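Local coordinates for NudC domain-containing protein 2 (Mus musculus, PDB 2RH0) that may regulate the LIS1/dynein pathway by stabilising LIS1 together with the Hsp90 chaperone, at residues Q116-L119 and T120-R123. Numbering follows the deposited sequence.
Sequences QRKL and TLER
Thr120 turns its hydroxyl back onto the helix turn before it. Thr120 OG1 donates to Gln116 O over 2.8 Å, above the carbonyl plane and 38° out of it. Thr120 N reaches the same Gln116 O from the opposite face, at 2.9 Å, in a nearly straight bond of 170°. Two bonds therefore grip this one carbonyl oxygen. The torsion explains the reach: OG1 stands beside its own backbone N (chi1 -55°), and CG2 takes the place anti to that N. The Gln116 side chain bends at chi2 and passes obliquely across the threonine. Its NE2 lies 3.5 Å from Thr120 OG1, but its hydrogen bond is to Ala93 O. The two segments form one continuous run of helix 109-127, which comes after the last strand, 104-106, in a chain of the p23-like CS family. Regular i to i+4 backbone bonds continue from Leu121 N to Arg117 O, Glu122 N to Lys118 O and Arg123 N to Leu119 O. In the given conformer Lys118 CD comes within 4.2 Å of Leu121 CD2. Leu121 also packs on Trp110 of the second subunit, and in the given conformer Glu122 OE1 accepts a hydrogen bond from Leu22 N of that subunit. Arg123 NE forms a salt bridge with Glu127 OE2, one turn further on.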
# COMPACT_ATOMS: atom_id res chain seq x y z
N GLN A 116 14.51 3.09 0.19
CA GLN A 116 15.88 2.72 -0.16
C GLN A 116 16.23 1.31 0.30
O GLN A 116 16.91 0.56 -0.40
CB GLN A 116 16.87 3.73 0.44
CG GLN A 116 18.31 3.42 0.09
CD GLN A 116 18.56 3.54 -1.41
OE1 GLN A 116 18.71 4.63 -1.92
NE2 GLN A 116 18.59 2.42 -2.12
N ARG A 117 15.82 0.97 1.53
CA ARG A 117 16.02 -0.34 2.04
C ARG A 117 15.37 -1.42 1.21
O ARG A 117 15.96 -2.44 1.02
CB ARG A 117 15.52 -0.45 3.48
CG ARG A 117 16.46 0.18 4.45
CD ARG A 117 15.90 0.04 5.86
NE ARG A 117 16.91 0.42 6.80
CZ ARG A 117 17.83 -0.40 7.30
NH1 ARG A 117 17.86 -1.66 6.95
NH2 ARG A 117 18.72 0.07 8.15
N LYS A 118 14.17 -1.19 0.68
CA LYS A 118 13.50 -2.21 -0.13
C LYS A 118 14.21 -2.40 -1.47
O LYS A 118 14.32 -3.53 -1.99
CB LYS A 118 12.02 -1.88 -0.33
CG LYS A 118 11.23 -2.92 -1.15
CD LYS A 118 11.26 -4.31 -0.50
CE LYS A 118 10.38 -5.32 -1.25
NZ LYS A 118 10.75 -5.42 -2.70
N LEU A 119 14.67 -1.31 -2.04
CA LEU A 119 15.41 -1.37 -3.30
C LEU A 119 16.78 -2.06 -3.13
O LEU A 119 17.17 -2.87 -3.96
CB LEU A 119 15.61 0.03 -3.84
CG LEU A 119 14.53 0.47 -4.84
CD1 LEU A 119 13.12 0.17 -4.39
CD2 LEU A 119 14.73 1.89 -5.14
N THR A 120 17.51 -1.74 -2.07
CA THR A 120 18.74 -2.44 -1.72
C THR A 120 18.52 -3.92 -1.57
O THR A 120 19.33 -4.71 -2.08
CB THR A 120 19.33 -1.98 -0.41
OG1 THR A 120 19.51 -0.58 -0.47
CG2 THR A 120 20.66 -2.68 -0.15
N LEU A 121 17.44 -4.28 -0.89
CA LEU A 121 17.07 -5.67 -0.71
C LEU A 121 16.68 -6.35 -2.00
O LEU A 121 17.08 -7.48 -2.23
CB LEU A 121 15.90 -5.78 0.24
CG LEU A 121 15.26 -7.17 0.36
CD1 LEU A 121 16.29 -8.18 0.95
CD2 LEU A 121 14.02 -7.04 1.19
N GLU A 122 15.85 -5.70 -2.81
CA GLU A 122 15.48 -6.23 -4.13
C GLU A 122 16.74 -6.52 -4.92
O GLU A 122 16.86 -7.53 -5.59
CB GLU A 122 14.63 -5.20 -4.90
CG GLU A 122 13.93 -5.74 -6.14
CD GLU A 122 13.30 -4.63 -7.02
OE1 GLU A 122 13.02 -3.53 -6.50
OE2 GLU A 122 13.06 -4.87 -8.22
N ARG A 123 17.69 -5.61 -4.85
CA ARG A 123 18.94 -5.71 -5.59
C ARG A 123 19.80 -6.85 -5.03
O ARG A 123 20.41 -7.59 -5.78
CB ARG A 123 19.69 -4.39 -5.44
CG ARG A 123 20.95 -4.29 -6.28
CD ARG A 123 20.54 -4.19 -7.75
NE ARG A 123 21.27 -5.11 -8.63
CZ ARG A 123 21.24 -5.05 -9.96
NH1 ARG A 123 20.54 -4.10 -10.57
NH2 ARG A 123 21.94 -5.93 -10.67